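Long-range contacts in 7,8-dihydro-6-hydroxymethylpterin pyrophosphokinase-dihydropteroate synthase (Plasmodium falciparum, PDB 6JWS), which probably catalyses two successive steps of folate biosynthesis, pyrophosphorylating 6-hydroxymethyl-7,8-dihydropterin with ATP and joining the product to 4-aminobenzoate to give 7,8-dihydropteroate: residues Y53-V58 against N371-V377; L7-E11 against K233-K237; L456-Q460 against E491-L497; L333-P338 against I349-Y353. The protein carries 1 engineered substitution. One frame throughout, in Å; residues are numbered along the deposited sequence.

Interaction 1 of 4, residues Y53-V58 against N371-V377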
loop_
_atom_site.group_PDB
_atom_site.type_symbol
_atom_site.label_atom_id
_atom_site.label_comp_id
_atom_site.label_asym_id
_atom_site.label_seq_id
_atom_site.Cartn_x
_atom_site.Cartn_y
_atom_site.Cartn_z
ATOM N N TYR B 53 -7.778 -3.297 -27.210
ATOM C CA TYR B 53 -8.649 -2.830 -26.151
ATOM C C TYR B 53 -9.555 -1.720 -26.681
ATOM O O TYR B 53 -9.323 -1.119 -27.723
ATOM C CB TYR B 53 -7.853 -2.423 -24.901
ATOM C CG TYR B 53 -7.271 -3.615 -24.185
ATOM C CD1 TYR B 53 -8.066 -4.415 -23.367
ATOM C CD2 TYR B 53 -5.946 -3.998 -24.390
ATOM C CE1 TYR B 53 -7.546 -5.548 -22.757
ATOM C CE2 TYR B 53 -5.415 -5.133 -23.798
ATOM C CZ TYR B 53 -6.222 -5.911 -22.973
ATOM O OH TYR B 53 -5.727 -7.067 -22.414
ATOM N N LEU B 54 -10.585 -1.429 -25.903
ATOM C CA LEU B 54 -11.367 -0.220 -26.028
ATOM C C LEU B 54 -10.622 0.877 -25.273
ATOM O O LEU B 54 -10.000 0.592 -24.253
ATOM C CB LEU B 54 -12.688 -0.521 -25.324
ATOM C CG LEU B 54 -13.925 -0.173 -26.121
ATOM C CD1 LEU B 54 -15.142 -0.916 -25.570
ATOM C CD2 LEU B 54 -14.139 1.338 -26.064
ATOM N N TYR B 55 -10.712 2.126 -25.760
ATOM C CA TYR B 55 -10.006 3.231 -25.123
ATOM C C TYR B 55 -10.874 4.478 -25.062
ATOM O O TYR B 55 -11.571 4.804 -26.014
ATOM C CB TYR B 55 -8.710 3.558 -25.859
ATOM C CG TYR B 55 -7.647 2.500 -25.731
ATOM C CD1 TYR B 55 -6.768 2.492 -24.653
ATOM C CD2 TYR B 55 -7.537 1.488 -26.674
ATOM C CE1 TYR B 55 -5.786 1.519 -24.541
ATOM C CE2 TYR B 55 -6.555 0.523 -26.582
ATOM C CZ TYR B 55 -5.683 0.536 -25.508
ATOM O OH TYR B 55 -4.731 -0.442 -25.416
ATOM N N GLU B 56 -10.805 5.178 -23.932
ATOM C CA GLU B 56 -11.381 6.506 -23.842
ATOM C C GLU B 56 -10.274 7.531 -24.070
ATOM O O GLU B 56 -9.283 7.572 -23.336
ATOM C CB GLU B 56 -12.039 6.715 -22.495
ATOM C CG GLU B 56 -12.355 8.173 -22.221
ATOM C CD GLU B 56 -13.014 8.278 -20.870
ATOM O OE1 GLU B 56 -14.197 7.889 -20.769
ATOM O OE2 GLU B 56 -12.325 8.670 -19.911
ATOM N N THR B 57 -10.488 8.348 -25.101
ATOM C CA THR B 57 -9.451 9.147 -25.728
ATOM C C THR B 57 -9.792 10.634 -25.618
ATOM O O THR B 57 -10.928 11.050 -25.852
ATOM C CB THR B 57 -9.280 8.666 -27.174
ATOM O OG1 THR B 57 -8.208 7.724 -27.150
ATOM C CG2 THR B 57 -8.991 9.773 -28.161
ATOM N N VAL B 58 -8.786 11.428 -25.251
ATOM C CA VAL B 58 -8.864 12.879 -25.340
ATOM C C VAL B 58 -8.119 13.310 -26.605
ATOM O O VAL B 58 -6.962 12.930 -26.793
ATOM C CB VAL B 58 -8.290 13.566 -24.082
ATOM C CG1 VAL B 58 -8.133 15.069 -24.276
ATOM C CG2 VAL B 58 -9.137 13.282 -22.849
ATOM N N ASN B 371 -4.779 10.564 -19.812
ATOM C CA ASN B 371 -6.119 10.824 -20.321
ATOM C C ASN B 371 -6.428 9.942 -21.530
ATOM O O ASN B 371 -7.233 10.307 -22.380
ATOM C CB ASN B 371 -6.313 12.298 -20.685
ATOM C CG ASN B 371 -6.285 13.229 -19.490
ATOM O OD1 ASN B 371 -6.675 12.856 -18.383
ATOM N ND2 ASN B 371 -5.824 14.447 -19.710
ATOM N N ASN B 372 -5.769 8.791 -21.629
ATOM C CA ASN B 372 -6.076 7.851 -22.694
ATOM C C ASN B 372 -6.211 6.474 -22.051
ATOM O O ASN B 372 -5.225 5.758 -21.912
ATOM C CB ASN B 372 -5.045 7.920 -23.823
ATOM C CG ASN B 372 -5.098 9.237 -24.566
ATOM O OD1 ASN B 372 -6.039 9.485 -25.312
ATOM N ND2 ASN B 372 -4.112 10.097 -24.355
ATOM N N LYS B 373 -7.431 6.157 -21.610
ATOM C CA LYS B 373 -7.666 5.100 -20.637
ATOM C C LYS B 373 -8.069 3.802 -21.333
ATOM O O LYS B 373 -9.010 3.774 -22.140
ATOM C CB LYS B 373 -8.763 5.519 -19.662
ATOM C CG LYS B 373 -8.410 6.701 -18.769
ATOM C CD LYS B 373 -9.410 6.870 -17.642
ATOM C CE LYS B 373 -9.158 8.059 -16.733
ATOM N NZ LYS B 373 -10.243 8.167 -15.723
ATOM N N ARG B 374 -7.352 2.729 -20.975
ATOM C CA ARG B 374 -7.706 1.368 -21.358
ATOM C C ARG B 374 -9.017 0.950 -20.680
ATOM O O ARG B 374 -9.209 1.129 -19.471
ATOM C CB ARG B 374 -6.524 0.434 -21.072
ATOM C CG ARG B 374 -6.740 -1.013 -21.513
ATOM C CD ARG B 374 -5.663 -1.419 -22.494
ATOM N NE ARG B 374 -4.450 -1.737 -21.811
ATOM C CZ ARG B 374 -3.232 -1.506 -22.247
ATOM N NH1 ARG B 374 -3.018 -0.926 -23.414
ATOM N NH2 ARG B 374 -2.216 -1.848 -21.474
ATOM N N ILE B 375 -9.924 0.363 -21.470
ATOM C CA ILE B 375 -11.220 -0.074 -20.971
ATOM C C ILE B 375 -11.347 -1.591 -21.121
ATOM O O ILE B 375 -10.932 -2.144 -22.134
ATOM C CB ILE B 375 -12.323 0.658 -21.759
ATOM C CG1 ILE B 375 -12.447 2.126 -21.334
ATOM C CG2 ILE B 375 -13.654 -0.077 -21.656
ATOM C CD1 ILE B 375 -13.229 2.972 -22.333
ATOM N N TYR B 376 -11.998 -2.245 -20.139
ATOM C CA TYR B 376 -12.446 -3.624 -20.321
ATOM C C TYR B 376 -13.961 -3.688 -20.107
ATOM O O TYR B 376 -14.528 -2.760 -19.525
ATOM C CB TYR B 376 -11.674 -4.593 -19.409
ATOM C CG TYR B 376 -12.027 -4.486 -17.946
ATOM C CD1 TYR B 376 -11.467 -3.490 -17.163
ATOM C CD2 TYR B 376 -12.921 -5.359 -17.330
ATOM C CE1 TYR B 376 -11.746 -3.376 -15.813
ATOM C CE2 TYR B 376 -13.226 -5.247 -15.976
ATOM C CZ TYR B 376 -12.628 -4.254 -15.209
ATOM O OH TYR B 376 -12.883 -4.080 -13.874
ATOM N N VAL B 377 -14.609 -4.785 -20.555
ATOM C CA VAL B 377 -16.064 -4.875 -20.420
ATOM C C VAL B 377 -16.470 -6.181 -19.727
ATOM O O VAL B 377 -16.053 -7.270 -20.131
ATOM C CB VAL B 377 -16.789 -4.683 -21.770
ATOM C CG1 VAL B 377 -18.300 -4.844 -21.647
ATOM C CG2 VAL B 377 -16.470 -3.331 -22.387
HETATM O O HOH W 1 -12.565 8.952 -17.476
#
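R374 runs up beside Y55 and turns across Y53, so one side chain meets two tyrosines in different ways. Its NH1 gives a hydrogen bond of 2.7 Å to Y55 OH, which lies almost in the guanidinium plane, while the Y55 ring stands 74° from that plane. The middle of the same chain, CD and NE, passes over one face of the Y53 ring, with R374 CD 3.2 Å from Y53 CG; bends at chi2 and chi3 carry it there. On the other face of the sheet L54 CB meets I375 CB at 3.8 Å, and a water bridges E56 OE2 and K373 NZ. Between the strands, E56 and K373 exchange backbone bonds of 2.9 Å, E56 N to K373 O and K373 N to E56 O, and I375 N binds L54 O. Further out, D335 is hydrogen-bonded to Y55 OH, E599 forms a salt bridge with R374 NH2, E387 forms one with K373 NZ, and Y164 and Y384 share E56 OE1. This is antiparallel pairing in which strands 372-377 and 382-384, just ahead of the TIM barrel, extend the HPPK-type sheet at strand 46-57, joining the kinase part to the synthase part.

Interaction 2 of 4, residues L7-E11 against K233-K237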
loop_
_atom_site.group_PDB
_atom_site.type_symbol
_atom_site.label_atom_id
_atom_site.label_comp_id
_atom_site.label_asym_id
_atom_site.label_seq_id
_atom_site.Cartn_x
_atom_site.Cartn_y
_atom_site.Cartn_z
ATOM N N LEU B 7 -12.188 -3.988 -62.781
ATOM C CA LEU B 7 -11.697 -5.115 -62.001
ATOM C C LEU B 7 -12.260 -5.078 -60.580
ATOM O O LEU B 7 -12.086 -6.031 -59.823
ATOM C CB LEU B 7 -10.164 -5.089 -61.990
ATOM C CG LEU B 7 -9.469 -5.547 -63.274
ATOM C CD1 LEU B 7 -8.038 -5.981 -62.984
ATOM C CD2 LEU B 7 -10.235 -6.682 -63.945
ATOM N N ILE B 8 -12.936 -3.973 -60.239
ATOM C CA ILE B 8 -13.580 -3.777 -58.949
ATOM C C ILE B 8 -14.697 -4.805 -58.752
ATOM O O ILE B 8 -14.905 -5.274 -57.632
ATOM C CB ILE B 8 -14.060 -2.314 -58.806
ATOM C CG1 ILE B 8 -12.939 -1.408 -58.288
ATOM C CG2 ILE B 8 -15.312 -2.196 -57.945
ATOM C CD1 ILE B 8 -13.318 0.058 -58.179
ATOM N N LEU B 9 -15.392 -5.173 -59.842
ATOM C CA LEU B 9 -16.572 -6.027 -59.752
ATOM C C LEU B 9 -16.325 -7.413 -60.352
ATOM O O LEU B 9 -17.275 -8.172 -60.533
ATOM C CB LEU B 9 -17.769 -5.350 -60.432
ATOM C CG LEU B 9 -17.969 -3.871 -60.119
ATOM C CD1 LEU B 9 -17.506 -3.013 -61.286
ATOM C CD2 LEU B 9 -19.425 -3.581 -59.807
ATOM N N SER B 10 -15.060 -7.753 -60.646
ATOM C CA SER B 10 -14.740 -9.079 -61.157
ATOM C C SER B 10 -15.001 -10.125 -60.074
ATOM O O SER B 10 -14.872 -9.838 -58.884
ATOM C CB SER B 10 -13.332 -9.154 -61.705
ATOM O OG SER B 10 -12.397 -9.487 -60.688
ATOM N N GLU B 11 -15.370 -11.340 -60.501
ATOM C CA GLU B 11 -15.886 -12.364 -59.604
ATOM C C GLU B 11 -14.754 -13.239 -59.060
ATOM O O GLU B 11 -14.989 -14.388 -58.691
ATOM C CB GLU B 11 -16.941 -13.222 -60.314
ATOM C CG GLU B 11 -18.268 -12.519 -60.569
ATOM C CD GLU B 11 -19.242 -13.274 -61.464
ATOM O OE1 GLU B 11 -18.796 -14.176 -62.206
ATOM O OE2 GLU B 11 -20.447 -12.955 -61.421
ATOM N N LYS B 233 -23.869 -1.224 -57.326
ATOM C CA LYS B 233 -23.287 -2.413 -57.936
ATOM C C LYS B 233 -22.239 -3.031 -57.010
ATOM O O LYS B 233 -22.125 -4.253 -56.942
ATOM C CB LYS B 233 -22.688 -2.098 -59.313
ATOM C CG LYS B 233 -23.682 -1.872 -60.448
ATOM C CD LYS B 233 -23.008 -1.812 -61.813
ATOM C CE LYS B 233 -23.898 -1.301 -62.925
ATOM N NZ LYS B 233 -23.179 -1.260 -64.221
ATOM N N ILE B 234 -21.466 -2.169 -56.330
ATOM C CA ILE B 234 -20.482 -2.581 -55.344
ATOM C C ILE B 234 -21.211 -3.284 -54.201
ATOM O O ILE B 234 -20.879 -4.417 -53.851
ATOM C CB ILE B 234 -19.656 -1.371 -54.859
ATOM C CG1 ILE B 234 -18.651 -0.912 -55.920
ATOM C CG2 ILE B 234 -18.972 -1.667 -53.528
ATOM C CD1 ILE B 234 -18.125 0.491 -55.716
ATOM N N LEU B 235 -22.228 -2.607 -53.653
ATOM C CA LEU B 235 -23.029 -3.154 -52.575
ATOM C C LEU B 235 -23.613 -4.510 -52.985
ATOM O O LEU B 235 -23.544 -5.465 -52.209
ATOM C CB LEU B 235 -24.117 -2.149 -52.184
ATOM C CG LEU B 235 -23.642 -0.877 -51.473
ATOM C CD1 LEU B 235 -24.823 -0.037 -51.005
ATOM C CD2 LEU B 235 -22.734 -1.195 -50.291
ATOM N N SER B 236 -24.140 -4.599 -54.216
ATOM C CA SER B 236 -24.907 -5.755 -54.670
ATOM C C SER B 236 -24.006 -6.974 -54.811
ATOM O O SER B 236 -24.480 -8.106 -54.790
ATOM C CB SER B 236 -25.624 -5.476 -55.971
ATOM O OG SER B 236 -26.817 -4.743 -55.741
ATOM N N LYS B 237 -22.706 -6.718 -54.970
ATOM C CA LYS B 237 -21.722 -7.771 -55.120
ATOM C C LYS B 237 -21.526 -8.482 -53.780
ATOM O O LYS B 237 -21.003 -9.593 -53.757
ATOM C CB LYS B 237 -20.416 -7.168 -55.646
ATOM C CG LYS B 237 -19.236 -8.122 -55.749
ATOM C CD LYS B 237 -18.052 -7.512 -56.476
ATOM C CE LYS B 237 -16.755 -8.262 -56.245
ATOM N NZ LYS B 237 -16.821 -9.690 -56.636
#
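S10 O is gripped by two donors: K237 NZ bonds it at 3.0 Å across the contact, and N175 ND2 adds a weak bond from a neighbouring loop. The lysine nitrogen does not approach on a lone pair; it sits above the carbonyl plane, 42° out of it. What brings it there is the shape of the K237 chain, which leaves the end of helix 228-236, stays extended through chi3 and bends only at its last torsion (chi4 57°). On the way its methylenes lie along the main chain of the loop, CD at 3.9 Å from L9 CA and CE at 3.8 Å from I8 O. That I8 carbonyl takes its own hydrogen bond from N175 ND2, so the asparagine links two carbonyls of the same loop, I8 O and S10 O.

Apolar contacts complete the joint. L9 reaches the helix with one methyl, CD2, which stops 3.6 Å from K233 CB, while the rest of K233 runs off extended and away from the loop. Deeper in, I8 CG2 meets I234 CG1 at 4.1 Å, the two side chains crossing at a slant; both isoleucines also rest on S179 of helix 177-190, and I234 on V182 as well.

The segment before strand 16-24 is thus joined to helix 228-236 of the HPPK-family part by a buried isoleucine pair, by L9 packed on K233 and the K237 chain, and by one amine-to-carbonyl bond; the S10 carbonyl probably stabilises the ammonium charge, and E11 may add a little from a distance.

Interaction 3 of 4, residues L456-Q460 against E491-L497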
loop_
_atom_site.group_PDB
_atom_site.type_symbol
_atom_site.label_atom_id
_atom_site.label_comp_id
_atom_site.label_asym_id
_atom_site.label_seq_id
_atom_site.Cartn_x
_atom_site.Cartn_y
_atom_site.Cartn_z
ATOM N N LEU B 456 -30.174 -20.693 -11.345
ATOM C CA LEU B 456 -30.068 -19.487 -12.153
ATOM C C LEU B 456 -31.439 -19.069 -12.666
ATOM O O LEU B 456 -31.674 -17.865 -12.814
ATOM C CB LEU B 456 -29.091 -19.695 -13.314
ATOM C CG LEU B 456 -27.610 -19.617 -12.942
ATOM C CD1 LEU B 456 -26.731 -20.009 -14.117
ATOM C CD2 LEU B 456 -27.249 -18.231 -12.427
ATOM N N GLN B 457 -32.288 -20.071 -12.977
ATOM C CA GLN B 457 -33.655 -19.864 -13.439
ATOM C C GLN B 457 -34.494 -19.187 -12.349
ATOM O O GLN B 457 -35.189 -18.218 -12.622
ATOM C CB GLN B 457 -34.281 -21.192 -13.884
ATOM C CG GLN B 457 -34.062 -21.508 -15.357
ATOM C CD GLN B 457 -34.269 -22.959 -15.720
ATOM O OE1 GLN B 457 -34.357 -23.847 -14.867
ATOM N NE2 GLN B 457 -34.310 -23.218 -17.018
ATOM N N LEU B 458 -34.419 -19.690 -11.114
ATOM C CA LEU B 458 -35.130 -19.104 -9.988
ATOM C C LEU B 458 -34.623 -17.682 -9.720
ATOM O O LEU B 458 -35.418 -16.777 -9.454
ATOM C CB LEU B 458 -34.966 -20.029 -8.771
ATOM C CG LEU B 458 -35.707 -19.616 -7.493
ATOM C CD1 LEU B 458 -37.195 -19.434 -7.747
ATOM C CD2 LEU B 458 -35.500 -20.628 -6.376
ATOM N N PHE B 459 -33.299 -17.467 -9.828
ATOM C CA PHE B 459 -32.769 -16.129 -9.604
ATOM C C PHE B 459 -33.349 -15.141 -10.615
ATOM O O PHE B 459 -33.731 -14.028 -10.242
ATOM C CB PHE B 459 -31.237 -16.086 -9.644
ATOM C CG PHE B 459 -30.717 -14.683 -9.501
ATOM C CD1 PHE B 459 -30.650 -14.081 -8.254
ATOM C CD2 PHE B 459 -30.351 -13.950 -10.619
ATOM C CE1 PHE B 459 -30.200 -12.774 -8.126
ATOM C CE2 PHE B 459 -29.907 -12.641 -10.487
ATOM C CZ PHE B 459 -29.840 -12.054 -9.241
ATOM N N GLN B 460 -33.374 -15.544 -11.891
ATOM C CA GLN B 460 -33.878 -14.710 -12.973
ATOM C C GLN B 460 -35.333 -14.327 -12.660
ATOM O O GLN B 460 -35.711 -13.164 -12.766
ATOM C CB GLN B 460 -33.668 -15.449 -14.306
ATOM C CG GLN B 460 -34.257 -14.777 -15.543
ATOM C CD GLN B 460 -34.281 -15.642 -16.792
ATOM O OE1 GLN B 460 -34.813 -16.756 -16.804
ATOM N NE2 GLN B 460 -33.724 -15.130 -17.884
ATOM N N GLU B 491 -26.851 -23.782 -22.483
ATOM C CA GLU B 491 -28.206 -23.657 -21.962
ATOM C C GLU B 491 -28.337 -22.342 -21.192
ATOM O O GLU B 491 -29.402 -21.736 -21.195
ATOM C CB GLU B 491 -28.570 -24.861 -21.085
ATOM C CG GLU B 491 -30.044 -24.899 -20.699
ATOM C CD GLU B 491 -30.472 -25.985 -19.721
ATOM O OE1 GLU B 491 -29.628 -26.805 -19.313
ATOM O OE2 GLU B 491 -31.651 -25.990 -19.340
ATOM N N CYS B 492 -27.246 -21.891 -20.559
ATOM C CA CYS B 492 -27.289 -20.657 -19.788
ATOM C C CYS B 492 -27.403 -19.450 -20.707
ATOM O O CYS B 492 -28.225 -18.581 -20.451
ATOM C CB CYS B 492 -26.086 -20.508 -18.872
ATOM S SG CYS B 492 -26.095 -21.705 -17.519
ATOM N N VAL B 493 -26.609 -19.405 -21.788
ATOM C CA VAL B 493 -26.695 -18.228 -22.647
ATOM C C VAL B 493 -27.997 -18.233 -23.453
ATOM O O VAL B 493 -28.579 -17.172 -23.666
ATOM C CB VAL B 493 -25.421 -17.901 -23.468
ATOM C CG1 VAL B 493 -24.245 -17.551 -22.561
ATOM C CG2 VAL B 493 -25.016 -18.992 -24.446
ATOM N N ASP B 494 -28.462 -19.418 -23.882
ATOM C CA ASP B 494 -29.702 -19.521 -24.647
ATOM C C ASP B 494 -30.860 -18.913 -23.857
ATOM O O ASP B 494 -31.724 -18.280 -24.438
ATOM C CB ASP B 494 -30.035 -20.963 -25.061
ATOM C CG ASP B 494 -29.191 -21.523 -26.199
ATOM O OD1 ASP B 494 -28.486 -20.731 -26.865
ATOM O OD2 ASP B 494 -29.254 -22.762 -26.422
ATOM N N ASN B 495 -30.834 -19.070 -22.532
ATOM C CA ASN B 495 -31.920 -18.665 -21.657
ATOM C C ASN B 495 -31.599 -17.351 -20.941
ATOM O O ASN B 495 -32.337 -16.951 -20.050
ATOM C CB ASN B 495 -32.259 -19.806 -20.692
ATOM C CG ASN B 495 -32.997 -20.937 -21.390
ATOM O OD1 ASN B 495 -34.216 -20.865 -21.536
ATOM N ND2 ASN B 495 -32.285 -21.960 -21.853
ATOM N N ASP B 496 -30.469 -16.710 -21.300
ATOM C CA ASP B 496 -30.040 -15.428 -20.747
ATOM C C ASP B 496 -29.873 -15.511 -19.231
ATOM O O ASP B 496 -30.321 -14.638 -18.495
ATOM C CB ASP B 496 -30.919 -14.257 -21.207
ATOM C CG ASP B 496 -30.724 -13.906 -22.679
ATOM O OD1 ASP B 496 -31.407 -14.526 -23.534
ATOM O OD2 ASP B 496 -29.869 -13.025 -22.973
ATOM N N LEU B 497 -29.192 -16.560 -18.770
ATOM C CA LEU B 497 -29.056 -16.761 -17.337
ATOM C C LEU B 497 -27.734 -16.184 -16.830
ATOM O O LEU B 497 -27.579 -16.055 -15.621
ATOM C CB LEU B 497 -29.186 -18.262 -17.008
ATOM C CG LEU B 497 -30.509 -18.921 -17.424
ATOM C CD1 LEU B 497 -30.559 -20.374 -16.991
ATOM C CD2 LEU B 497 -31.696 -18.171 -16.836
HETATM O O HOH W 2 -29.869 -15.667 -13.902
#
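C492 turns SG against L456 CD1 at 3.9 Å, in a buried spot that I481 and V498 also line; E491, just before it, commits its carboxylate to a salt bridge with R449 of the opposing helix. N495 folds back on its own helix: ND2 donates to E491 O at 3.0 Å, on a lone pair and in the planes of both groups. Its own carbonyl is turned to the other helix, and Q460 NE2 reaches it at 3.2 Å, the donor nearly in line with the C=O bond but the bond bent at the hydrogen (140°). An extended chain beyond CG gives Q460 that reach. At D496 phi turns positive, and L497 swings in as the wedge of the contact: CB rests 4.0 Å from L456 CB, CD1 touches Q457 CG, and CD2 lies 3.4 Å from Q460 OE1. A water donates to both L456 O and L497 O, joining the two backbones. Together L497 N to C492 O and D496 N to V493 O make a Schellman motif ending helix 486-494, where it packs on helix 448-464, its neighbour around the outside of the TIM barrel.

Interaction 4 of 4, residues L333-P338 against I349-Y353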
loop_
_atom_site.group_PDB
_atom_site.type_symbol
_atom_site.label_atom_id
_atom_site.label_comp_id
_atom_site.label_asym_id
_atom_site.label_seq_id
_atom_site.Cartn_x
_atom_site.Cartn_y
_atom_site.Cartn_z
ATOM N N LEU B 333 -3.358 0.098 -32.373
ATOM C CA LEU B 333 -2.560 -0.767 -33.237
ATOM C C LEU B 333 -1.464 -1.457 -32.426
ATOM O O LEU B 333 -1.065 -2.576 -32.761
ATOM C CB LEU B 333 -1.921 0.056 -34.364
ATOM C CG LEU B 333 -2.874 0.743 -35.357
ATOM C CD1 LEU B 333 -2.102 1.596 -36.367
ATOM C CD2 LEU B 333 -3.730 -0.268 -36.100
ATOM N N ASN B 334 -0.964 -0.782 -31.374
ATOM C CA ASN B 334 0.137 -1.327 -30.593
ATOM C C ASN B 334 -0.311 -2.591 -29.853
ATOM O O ASN B 334 0.525 -3.409 -29.494
ATOM C CB ASN B 334 0.745 -0.279 -29.650
ATOM C CG ASN B 334 1.849 -0.817 -28.756
ATOM O OD1 ASN B 334 2.878 -1.300 -29.233
ATOM N ND2 ASN B 334 1.648 -0.739 -27.451
ATOM N N ASP B 335 -1.621 -2.723 -29.587
ATOM C CA ASP B 335 -2.160 -3.889 -28.898
ATOM C C ASP B 335 -2.181 -5.093 -29.835
ATOM O O ASP B 335 -1.950 -6.213 -29.386
ATOM C CB ASP B 335 -3.614 -3.689 -28.454
ATOM C CG ASP B 335 -3.822 -2.718 -27.308
ATOM O OD1 ASP B 335 -2.871 -2.484 -26.537
ATOM O OD2 ASP B 335 -4.928 -2.194 -27.203
ATOM N N MET B 336 -2.478 -4.837 -31.125
ATOM C CA MET B 336 -2.763 -5.874 -32.117
ATOM C C MET B 336 -1.492 -6.268 -32.861
ATOM O O MET B 336 -1.189 -7.449 -32.939
ATOM C CB MET B 336 -3.807 -5.451 -33.164
ATOM C CG MET B 336 -5.066 -4.825 -32.585
ATOM S SD MET B 336 -6.369 -4.756 -33.848
ATOM C CE MET B 336 -5.548 -3.802 -35.128
ATOM N N ILE B 337 -0.760 -5.281 -33.404
ATOM C CA ILE B 337 0.263 -5.564 -34.402
ATOM C C ILE B 337 1.504 -4.728 -34.122
ATOM O O ILE B 337 1.976 -3.984 -34.982
ATOM C CB ILE B 337 -0.279 -5.332 -35.831
ATOM C CG1 ILE B 337 -0.689 -3.871 -36.056
ATOM C CG2 ILE B 337 -1.410 -6.309 -36.143
ATOM C CD1 ILE B 337 -1.335 -3.599 -37.410
ATOM N N PRO B 338 2.105 -4.874 -32.921
ATOM C CA PRO B 338 3.237 -4.036 -32.519
ATOM C C PRO B 338 4.440 -4.140 -33.460
ATOM O O PRO B 338 5.187 -3.168 -33.624
ATOM C CB PRO B 338 3.619 -4.572 -31.125
ATOM C CG PRO B 338 3.001 -5.968 -31.056
ATOM C CD PRO B 338 1.757 -5.894 -31.914
ATOM N N ILE B 349 5.049 -0.233 -35.554
ATOM C CA ILE B 349 3.984 0.297 -34.726
ATOM C C ILE B 349 4.484 0.515 -33.298
ATOM O O ILE B 349 4.300 1.592 -32.746
ATOM C CB ILE B 349 2.745 -0.625 -34.776
ATOM C CG1 ILE B 349 2.123 -0.694 -36.176
ATOM C CG2 ILE B 349 1.737 -0.161 -33.732
ATOM C CD1 ILE B 349 1.745 0.669 -36.756
ATOM N N ARG B 350 5.114 -0.504 -32.700
ATOM C CA ARG B 350 5.561 -0.401 -31.320
ATOM C C ARG B 350 6.550 0.759 -31.167
ATOM O O ARG B 350 6.422 1.542 -30.230
ATOM C CB ARG B 350 6.104 -1.732 -30.776
ATOM C CG ARG B 350 6.595 -1.651 -29.333
ATOM C CD ARG B 350 6.239 -2.799 -28.389
ATOM N NE ARG B 350 4.811 -2.970 -28.103
ATOM C CZ ARG B 350 4.240 -4.132 -27.757
ATOM N NH1 ARG B 350 4.985 -5.226 -27.647
ATOM N NH2 ARG B 350 2.928 -4.200 -27.538
ATOM N N CYS B 351 7.524 0.875 -32.084
ATOM C CA CYS B 351 8.537 1.913 -31.958
ATOM C C CYS B 351 7.921 3.303 -32.102
ATOM O O CYS B 351 8.283 4.189 -31.331
ATOM C CB CYS B 351 9.705 1.713 -32.918
ATOM S SG CYS B 351 10.810 0.361 -32.419
ATOM N N LEU B 352 6.971 3.470 -33.042
ATOM C CA LEU B 352 6.246 4.724 -33.242
ATOM C C LEU B 352 5.410 5.034 -32.005
ATOM O O LEU B 352 5.342 6.180 -31.560
ATOM C CB LEU B 352 5.340 4.654 -34.484
ATOM C CG LEU B 352 6.036 4.610 -35.852
ATOM C CD1 LEU B 352 5.046 4.390 -36.982
ATOM C CD2 LEU B 352 6.851 5.878 -36.122
ATOM N N TYR B 353 4.755 4.001 -31.456
ATOM C CA TYR B 353 3.993 4.216 -30.241
ATOM C C TYR B 353 4.908 4.739 -29.128
ATOM O O TYR B 353 4.570 5.734 -28.489
ATOM C CB TYR B 353 3.197 2.971 -29.838
ATOM C CG TYR B 353 2.556 3.131 -28.482
ATOM C CD1 TYR B 353 1.338 3.771 -28.356
ATOM C CD2 TYR B 353 3.203 2.708 -27.326
ATOM C CE1 TYR B 353 0.754 3.971 -27.119
ATOM C CE2 TYR B 353 2.629 2.884 -26.078
ATOM C CZ TYR B 353 1.409 3.529 -25.982
ATOM O OH TYR B 353 0.831 3.737 -24.771
#
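I349 is the tight side of this helix-loop-helix packing, in which helix 327-336 meets helix 349-364 after a twelve-residue connection. Its CG2 methyl presses on L333 CB at 3.7 Å and lies just as close to the backbone of L333 and N334, while CG1 faces I337 CG1 and CB is 3.5 Å from I337 O. Y110 and L114 of helix 108-114 also touch I337. The backbones are joined here too, R350 N donating to P338 O at 2.8 Å.

Toward solvent, R350 and P338 make the looser side. R350, exposed, bends at chi2 and chi3 so that its guanidinium lies over P338, with CB of the proline 3.4 Å from the guanidinium plane, over its centre. From that position NE bonds N334 OD1 at 2.8 Å, using an oxygen lone pair; NH2 reaches the same oxygen only weakly. The N334 amide runs inward from there, its first torsion trans (chi1 177°), to lie on the buried ring of Y353, a tyrosine whose hydroxyl is bound by Y327 and K369. The amide and the Y353 ring are 4° from parallel, and N334 ND2 sits 3.8 Å above the ring plane, offset toward its rim.

From the N terminus, the 7-11 loop is fixed first: interaction 2 closes a long loop onto the end of helix 228-236. Strand 46-57 lies inside that loop but finds its partner, strand 372-377, well beyond it, so interactions 1 and 2 cross. Interaction 4 is a short closure nested within interaction 1, and helix 349-364 leads on to strand 372-377. These two also touch: D335 OD2 lies 3.1 Å from Y53 N and probably accepts a hydrogen bond, tying helix 327-336 to the sheet. Interaction 3 follows in series, joining neighbouring helices of the pterin-binding barrel; its centre is about 31 Å from that of interaction 1.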